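Local coordinates for protein alpha-L-rhamnosidase (Aspergillus terreus, PDB 6GSZ) that probably hydrolyses terminal non-reducing alpha-L-rhamnose residues in alpha-L-rhamnosides, at residues I788-V793 against T840-V845; M811-W816 against V833-P838. All blocks are in the same frame, centred on the assembly; numbering follows the deposited sequence.

Interaction 1. Residues I788-V793 against T840-V845. With CA (calcium ion), chain M.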
ATOM      1  N   ILE A 788      21.867  -7.449  -8.791  1.00 13.15           N
ATOM      2  CA  ILE A 788      21.694  -7.300  -7.374  1.00 13.81           C
ATOM      3  C   ILE A 788      23.020  -6.901  -6.728  1.00 13.99           C
ATOM      4  O   ILE A 788      24.063  -7.493  -7.055  1.00 16.21           O
ATOM      5  CB  ILE A 788      21.154  -8.607  -6.764  1.00 13.85           C
ATOM      6  CG1 ILE A 788      19.922  -9.065  -7.546  1.00 15.29           C
ATOM      7  CG2 ILE A 788      20.885  -8.452  -5.275  1.00 15.78           C
ATOM      8  CD1 ILE A 788      19.341 -10.380  -7.095  1.00 17.58           C
ATOM      9  N   ASN A 789      23.006  -5.950  -5.794  1.00 13.71           N
ATOM     10  CA  ASN A 789      24.208  -5.670  -4.955  0.60 14.48           C
ATOM     11  C   ASN A 789      23.972  -6.381  -3.618  1.00 14.51           C
ATOM     12  O   ASN A 789      22.854  -6.315  -3.067  1.00 15.48           O
ATOM     13  CB  ASN A 789      24.487  -4.156  -4.892  0.60 17.02           C
ATOM     14  CG  ASN A 789      25.862  -3.762  -4.373  0.60 18.49           C
ATOM     15  OD1 ASN A 789      26.889  -3.976  -5.048  0.60 23.16           O
ATOM     16  ND2 ASN A 789      25.907  -3.117  -3.202  0.60 20.58           N
ATOM     17  N   ILE A 790      25.002  -7.083  -3.150  1.00 13.63           N
ATOM     18  CA  ILE A 790      24.971  -7.803  -1.901  1.00 14.34           C
ATOM     19  C   ILE A 790      26.131  -7.304  -1.053  1.00 14.42           C
ATOM     20  O   ILE A 790      27.292  -7.756  -1.254  1.00 14.83           O
ATOM     21  CB  ILE A 790      24.988  -9.327  -2.083  1.00 14.75           C
ATOM     22  CG1 ILE A 790      23.855  -9.742  -3.020  1.00 15.57           C
ATOM     23  CG2 ILE A 790      24.884  -9.985  -0.720  1.00 16.63           C
ATOM     24  CD1 ILE A 790      23.690 -11.220  -3.215  1.00 17.57           C
ATOM     25  N   GLU A 791      25.857  -6.327  -0.195  1.00 14.38           N
ATOM     26  CA  GLU A 791      26.891  -5.554   0.506  1.00 14.25           C
ATOM     27  C   GLU A 791      26.449  -5.434   1.972  1.00 15.16           C
ATOM     28  O   GLU A 791      25.986  -4.389   2.404  1.00 15.32           O
ATOM     29  CB  GLU A 791      27.119  -4.205  -0.213  1.00 16.43           C
ATOM     30  CG  GLU A 791      28.231  -3.317   0.354  1.00 18.65           C
ATOM     31  CD  GLU A 791      28.530  -2.050  -0.455  1.00 25.23           C
ATOM     32  OE1 GLU A 791      27.950  -1.854  -1.526  1.00 32.90           O
ATOM     33  OE2 GLU A 791      29.313  -1.204  -0.024  1.00 33.16           O
ATOM     34  N   VAL A 792      26.603  -6.543   2.712  1.00 13.42           N
ATOM     35  CA  VAL A 792      26.330  -6.586   4.109  1.00 14.85           C
ATOM     36  C   VAL A 792      27.366  -5.769   4.881  1.00 15.11           C
ATOM     37  O   VAL A 792      28.569  -5.974   4.691  1.00 16.50           O
ATOM     38  CB  VAL A 792      26.310  -8.023   4.650  1.00 16.48           C
ATOM     39  CG1 VAL A 792      26.278  -8.020   6.180  1.00 17.79           C
ATOM     40  CG2 VAL A 792      25.190  -8.834   4.029  1.00 17.46           C
ATOM     41  N   VAL A 793      26.923  -4.882   5.765  1.00 15.20           N
ATOM     42  CA  VAL A 793      27.801  -4.126   6.652  1.00 15.22           C
ATOM     43  C   VAL A 793      27.474  -4.500   8.090  1.00 17.05           C
ATOM     44  O   VAL A 793      26.542  -3.948   8.673  1.00 17.66           O
ATOM     45  CB  VAL A 793      27.717  -2.608   6.412  1.00 17.65           C
ATOM     46  CG1 VAL A 793      28.743  -1.861   7.260  1.00 21.62           C
ATOM     47  CG2 VAL A 793      27.904  -2.254   4.944  1.00 19.97           C
ATOM     48  N   THR A 840      19.511 -13.878 -12.953  1.00 13.04           N
ATOM     49  CA  THR A 840      20.098 -12.654 -12.395  1.00 13.42           C
ATOM     50  C   THR A 840      21.596 -12.870 -12.135  1.00 13.45           C
ATOM     51  O   THR A 840      22.075 -14.011 -12.113  1.00 14.18           O
ATOM     52  CB  THR A 840      19.385 -12.209 -11.112  1.00 12.65           C
ATOM     53  OG1 THR A 840      19.724 -13.066 -10.004  1.00 13.96           O
ATOM     54  CG2 THR A 840      17.882 -12.143 -11.298  1.00 14.45           C
ATOM     55  N   ARG A 841      22.257 -11.755 -11.819  1.00 13.25           N
ATOM     56  CA  ARG A 841      23.645 -11.767 -11.375  1.00 13.65           C
ATOM     57  C   ARG A 841      23.770 -10.787 -10.215  1.00 13.96           C
ATOM     58  O   ARG A 841      22.917  -9.879 -10.059  1.00 14.97           O
ATOM     59  CB  ARG A 841      24.662 -11.433 -12.467  1.00 15.19           C
ATOM     60  CG  ARG A 841      24.676 -12.415 -13.628  1.00 16.68           C
ATOM     61  CD  ARG A 841      25.802 -12.203 -14.592  1.00 20.18           C
ATOM     62  NE  ARG A 841      27.131 -12.336 -13.979  1.00 23.29           N
ATOM     63  CZ  ARG A 841      27.738 -13.507 -13.721  1.00 20.99           C
ATOM     64  NH1 ARG A 841      27.174 -14.664 -14.044  1.00 23.23           N
ATOM     65  NH2 ARG A 841      28.953 -13.521 -13.198  1.00 27.82           N
ATOM     66  N   ALA A 842      24.770 -10.993  -9.370  1.00 15.69           N
ATOM     67  CA  ALA A 842      24.985 -10.131  -8.241  1.00 15.06           C
ATOM     68  C   ALA A 842      26.466  -9.737  -8.138  1.00 14.11           C
ATOM     69  O   ALA A 842      27.361 -10.419  -8.653  1.00 16.80           O
ATOM     70  CB  ALA A 842      24.533 -10.815  -6.977  1.00 16.28           C
ATOM     71  N   THR A 843      26.698  -8.622  -7.456  1.00 14.45           N
ATOM     72  CA  THR A 843      28.006  -8.232  -6.995  1.00 15.52           C
ATOM     73  C   THR A 843      28.013  -8.356  -5.471  1.00 16.53           C
ATOM     74  O   THR A 843      27.231  -7.673  -4.798  1.00 16.25           O
ATOM     75  CB  THR A 843      28.382  -6.806  -7.414  1.00 20.25           C
ATOM     76  OG1 THR A 843      28.358  -6.765  -8.833  1.00 23.22           O
ATOM     77  CG2 THR A 843      29.768  -6.405  -6.953  1.00 22.44           C
ATOM     78  N   VAL A 844      28.830  -9.282  -4.968  1.00 16.25           N
ATOM     79  CA  VAL A 844      28.989  -9.479  -3.562  1.00 15.93           C
ATOM     80  C   VAL A 844      30.191  -8.651  -3.116  1.00 17.00           C
ATOM     81  O   VAL A 844      31.301  -8.830  -3.637  1.00 18.93           O
ATOM     82  CB  VAL A 844      29.157 -10.969  -3.229  1.00 17.02           C
ATOM     83  CG1 VAL A 844      29.369 -11.184  -1.738  1.00 18.13           C
ATOM     84  CG2 VAL A 844      28.004 -11.801  -3.772  1.00 18.10           C
ATOM     85  N   VAL A 845      29.985  -7.732  -2.187  1.00 16.41           N
ATOM     86  CA  VAL A 845      31.048  -6.905  -1.618  1.00 16.84           C
ATOM     87  C   VAL A 845      31.258  -7.373  -0.177  1.00 18.37           C
ATOM     88  O   VAL A 845      30.396  -7.137   0.685  1.00 18.68           O
ATOM     89  CB  VAL A 845      30.655  -5.412  -1.663  1.00 19.33           C
ATOM     90  CG1 VAL A 845      31.756  -4.536  -1.088  1.00 21.84           C
ATOM     91  CG2 VAL A 845      30.270  -4.980  -3.069  1.00 23.85           C
TER
HETATM   92 CA    CA M 931      28.601   0.430  -1.672  1.00 40.81          CA
HETATM   93  O   HOH W   1      25.214  -6.395  -9.914  1.00 48.43           O
HETATM   94  O   HOH W   2      28.094  -8.785   1.383  1.00 18.36           O
HETATM   95  O   HOH W   3      30.220  -5.216   2.667  1.00 25.78           O
HETATM   96  O   HOH W   4      26.015   0.468  -2.415  1.00 58.06           O
HETATM   97  O   HOH W   5      27.676  -0.578  -3.918  1.00 72.26           O
HETATM   98  O   HOH W   6      30.232  -0.851  -3.328  1.00 50.27           O
HETATM   99  O   HOH W   7      30.849   0.646  -1.073  0.50 36.49           O
HETATM  100  O   HOH W   8      29.369   2.334  -0.517  1.00 60.06           O
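Parallel beta pairing sets Ile788, Asn789 and Ile790 beside Ala842, Thr843 and Val844, joining the two inner strands of a four-stranded mixed sheet in the C-terminal beta domain. The directions of the two short strands differ by 21°. Ile788 reaches both neighbours of its opposite residue Ala842, through Ile788 N to Arg841 O and Thr843 N to Ile788 O, each 2.9 Å; Ile790 does the same around Val844, bonding Thr843 O and Val845 N. Past Ile790 a water takes over, donating to Ile790 O and Val845 O and accepting from Val792 N. On the buried face, Ile790 CD1 lies 3.9 Å from Ala842 CB. Glu791 lies alongside Val845 and points the same way, its CG 3.8 Å from Val845 CB. Its chain, extended at chi2 (174°), carries the carboxylate on to a calcium ion, which Glu791 OE1 and OE2 both bind at 2.4 Å while five waters complete the shell. In one of two modelled conformers Asn789 ND2 donates to Glu791 OE1, a bond that may not persist in the other. Strands 778-780 and 853-856 flank the pair, and Ile788 and Ile790 pack onto strands 810-819 and 828-836.

Interaction 2. Residues M811-W816 against V833-P838; sequences MASTKW and VAEVPP
Ser813 OG is gripped twice: it donates to Glu835 OE1 at 2.7 Å, and a water donates to it in turn. Chi1 of 67° sets OG between the backbone N and the carbonyl carbon of Ser813, from where it reaches across to the opposite residue. Glu835 meets it with CG anti to the backbone N (chi1 -178°), the chain then running out extended, so that the hydroxyl approaches the anti lone pair of OE1. The fit is close, with Ser813 OG 3.1 Å from Glu835 CB. The second carboxylate oxygen, OE2, accepts from another water, which also donates to Met811 O at 2.7 Å; the glutamate is thus tied to two residues of the facing strand. A bound calcium ion lies about 4 Å from the nearest atom of the Glu835 side chain and would be expected to stabilise its negative charge.

Beneath these side chains runs the backbone of an antiparallel beta hairpin, formed by strands 810-819 and 828-836 within a five-stranded sheet. Ser813 and Glu835 are one hydrogen-bonded pair, Lys815 and Val833 the next, with Thr814 and Ala834 as the non-hydrogen-bonded pair between. Val833 N points almost straight at Lys815 O, 2.8 Å away (175° at the hydrogen). Val833 O accepts a hydrogen bond from Lys815 N and a second from the water that also donates to Ser813 OG.

Pro837 has no N-H to offer, and it meets the facing strand through its ring. The ring packs over the Met811 carbonyl oxygen, CB and CD both lying 3.5 Å from Met811 O, while CD also makes an apolar contact with Ala812 CB at 4.1 Å. Strands 800-807 and 859-868 continue the sheet to either side of the hairpin.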
ATOM      1  N   MET A 811      13.711 -15.892  -5.481  1.00 13.79           N
ATOM      2  CA  MET A 811      14.190 -15.484  -4.174  1.00 14.55           C
ATOM      3  C   MET A 811      15.669 -15.090  -4.194  1.00 14.02           C
ATOM      4  O   MET A 811      16.529 -15.829  -4.721  1.00 15.37           O
ATOM      5  CB  MET A 811      13.986 -16.603  -3.156  1.00 17.24           C
ATOM      6  CG  MET A 811      14.193 -16.155  -1.725  1.00 22.59           C
ATOM      7  SD  MET A 811      12.979 -14.933  -1.166  1.00 27.52           S
ATOM      8  CE  MET A 811      11.513 -15.948  -1.221  1.00 32.84           C
ATOM      9  N   ALA A 812      15.953 -13.906  -3.635  1.00 13.44           N
ATOM     10  CA  ALA A 812      17.290 -13.496  -3.241  1.00 13.65           C
ATOM     11  C   ALA A 812      17.363 -13.511  -1.719  1.00 14.18           C
ATOM     12  O   ALA A 812      16.372 -13.208  -1.052  1.00 14.58           O
ATOM     13  CB  ALA A 812      17.626 -12.118  -3.750  1.00 13.28           C
ATOM     14  N   SER A 813      18.506 -13.847  -1.136  1.00 13.53           N
ATOM     15  CA  SER A 813      18.573 -13.821   0.324  1.00 13.86           C
ATOM     16  C   SER A 813      20.006 -13.682   0.780  1.00 12.78           C
ATOM     17  O   SER A 813      20.945 -14.093   0.064  1.00 14.47           O
ATOM     18  CB  SER A 813      17.953 -15.046   0.960  1.00 15.06           C
ATOM     19  OG  SER A 813      18.682 -16.228   0.691  1.00 17.21           O
ATOM     20  N   THR A 814      20.152 -13.197   2.014  1.00 12.74           N
ATOM     21  CA  THR A 814      21.416 -13.246   2.732  1.00 13.94           C
ATOM     22  C   THR A 814      21.160 -13.843   4.116  1.00 14.45           C
ATOM     23  O   THR A 814      20.166 -13.572   4.777  1.00 14.69           O
ATOM     24  CB  THR A 814      22.059 -11.861   2.861  1.00 15.40           C
ATOM     25  OG1 THR A 814      21.146 -10.996   3.552  1.00 15.11           O
ATOM     26  CG2 THR A 814      22.397 -11.289   1.507  1.00 15.69           C
ATOM     27  N   LYS A 815      22.091 -14.670   4.557  1.00 15.69           N
ATOM     28  CA  LYS A 815      22.171 -15.130   5.927  0.50 15.75           C
ATOM     29  C   LYS A 815      23.642 -15.007   6.316  1.00 15.97           C
ATOM     30  O   LYS A 815      24.490 -15.625   5.685  1.00 17.39           O
ATOM     31  CB  LYS A 815      21.700 -16.579   6.088  0.50 18.47           C
ATOM     32  CG  LYS A 815      21.754 -17.139   7.508  0.50 24.36           C
ATOM     33  CD  LYS A 815      21.428 -18.636   7.607  0.50 29.32           C
ATOM     34  CE  LYS A 815      22.325 -19.502   6.745  0.50 35.09           C
ATOM     35  NZ  LYS A 815      22.015 -20.950   6.856  0.50 40.66           N
ATOM     36  N   TRP A 816      23.931 -14.171   7.299  1.00 15.04           N
ATOM     37  CA  TRP A 816      25.313 -14.005   7.740  1.00 15.31           C
ATOM     38  C   TRP A 816      25.411 -14.144   9.250  1.00 16.02           C
ATOM     39  O   TRP A 816      24.441 -13.963   9.979  1.00 16.43           O
ATOM     40  CB  TRP A 816      25.928 -12.687   7.261  1.00 15.98           C
ATOM     41  CG  TRP A 816      25.255 -11.441   7.732  1.00 14.67           C
ATOM     42  CD1 TRP A 816      24.273 -10.737   7.087  1.00 15.78           C
ATOM     43  CD2 TRP A 816      25.524 -10.733   8.956  1.00 15.83           C
ATOM     44  NE1 TRP A 816      23.930  -9.640   7.827  1.00 16.60           N
ATOM     45  CE2 TRP A 816      24.675  -9.603   8.976  1.00 16.37           C
ATOM     46  CE3 TRP A 816      26.417 -10.916  10.019  1.00 18.37           C
ATOM     47  CZ2 TRP A 816      24.715  -8.662   9.998  1.00 17.23           C
ATOM     48  CZ3 TRP A 816      26.447  -9.988  11.042  1.00 17.48           C
ATOM     49  CH2 TRP A 816      25.587  -8.883  11.036  1.00 18.88           C
ATOM     50  N   VAL A 833      25.934 -16.714   3.513  1.00 16.17           N
ATOM     51  CA  VAL A 833      25.279 -17.492   2.490  1.00 16.59           C
ATOM     52  C   VAL A 833      24.369 -16.554   1.706  1.00 15.44           C
ATOM     53  O   VAL A 833      23.462 -15.938   2.295  1.00 16.34           O
ATOM     54  CB  VAL A 833      24.478 -18.650   3.101  1.00 17.81           C
ATOM     55  CG1 VAL A 833      23.727 -19.451   2.040  1.00 20.83           C
ATOM     56  CG2 VAL A 833      25.390 -19.570   3.904  1.00 20.27           C
ATOM     57  N   ALA A 834      24.622 -16.438   0.398  1.00 16.33           N
ATOM     58  CA  ALA A 834      23.895 -15.533  -0.474  1.00 15.98           C
ATOM     59  C   ALA A 834      23.207 -16.368  -1.552  1.00 17.42           C
ATOM     60  O   ALA A 834      23.839 -17.169  -2.212  1.00 20.28           O
ATOM     61  CB  ALA A 834      24.831 -14.543  -1.103  1.00 18.45           C
ATOM     62  N   GLU A 835      21.896 -16.193  -1.664  1.00 14.56           N
ATOM     63  CA  GLU A 835      21.089 -16.842  -2.686  1.00 14.67           C
ATOM     64  C   GLU A 835      20.763 -15.825  -3.773  1.00 13.91           C
ATOM     65  O   GLU A 835      20.277 -14.736  -3.455  1.00 14.79           O
ATOM     66  CB  GLU A 835      19.810 -17.321  -2.029  1.00 19.06           C
ATOM     67  CG  GLU A 835      18.854 -18.051  -2.901  1.00 23.25           C
ATOM     68  CD  GLU A 835      17.581 -18.448  -2.144  1.00 28.07           C
ATOM     69  OE1 GLU A 835      17.357 -17.946  -0.963  1.00 25.95           O
ATOM     70  OE2 GLU A 835      16.817 -19.251  -2.712  1.00 31.22           O
ATOM     71  N   VAL A 836      21.067 -16.179  -5.017  1.00 12.60           N
ATOM     72  CA  VAL A 836      20.909 -15.322  -6.202  1.00 13.92           C
ATOM     73  C   VAL A 836      19.985 -16.063  -7.150  1.00 14.95           C
ATOM     74  O   VAL A 836      20.253 -17.203  -7.506  1.00 14.21           O
ATOM     75  CB  VAL A 836      22.272 -14.988  -6.835  1.00 15.74           C
ATOM     76  CG1 VAL A 836      22.170 -14.202  -8.143  1.00 15.77           C
ATOM     77  CG2 VAL A 836      23.136 -14.254  -5.822  1.00 15.79           C
ATOM     78  N   PRO A 837      18.839 -15.472  -7.556  1.00 14.54           N
ATOM     79  CA  PRO A 837      17.892 -16.233  -8.349  1.00 12.51           C
ATOM     80  C   PRO A 837      18.296 -16.455  -9.797  1.00 13.22           C
ATOM     81  O   PRO A 837      19.102 -15.691 -10.380  1.00 14.02           O
ATOM     82  CB  PRO A 837      16.585 -15.413  -8.232  1.00 13.59           C
ATOM     83  CG  PRO A 837      17.061 -13.998  -7.945  1.00 14.15           C
ATOM     84  CD  PRO A 837      18.370 -14.127  -7.203  1.00 14.43           C
ATOM     85  N   PRO A 838      17.700 -17.504 -10.416  1.00 12.60           N
ATOM     86  CA  PRO A 838      17.896 -17.763 -11.832  1.00 13.24           C
ATOM     87  C   PRO A 838      17.680 -16.477 -12.640  1.00 13.51           C
ATOM     88  O   PRO A 838      16.751 -15.713 -12.394  1.00 13.59           O
ATOM     89  CB  PRO A 838      16.878 -18.869 -12.154  1.00 14.62           C
ATOM     90  CG  PRO A 838      16.667 -19.563 -10.831  1.00 14.97           C
ATOM     91  CD  PRO A 838      16.756 -18.464  -9.804  1.00 15.37           C
TER
HETATM   92  O   HOH W   9      16.784 -18.292  -5.755  1.00 22.60           O
HETATM   93  O   HOH W  10      20.794 -16.959   2.168  1.00 21.11           O

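How the interactions relate
The two contacts belong to facing sheets of one beta sandwich, their centres about 9 Å apart, and interaction 2 is nested within the chain loop that interaction 1 closes. Strand 828-836 is followed in the chain by strand 841-845, through the short connection 837-840, so the chain passes from one sheet to the other. Between them, Ile790 CG2 meets Thr814 CG2 at 3.6 Å, Ala842 CB lies 3.9 Å from Val836 CG2, and Ile788 CD1 lies 3.9 Å from Pro837 CD. Glu791 coordinates one calcium ion, while a different one lies about 4 Å from the nearest atom of the Glu835 side chain. Neither contact supplies a residue to the glucose-binding pocket, which includes Asp460, Trp527 and Glu740.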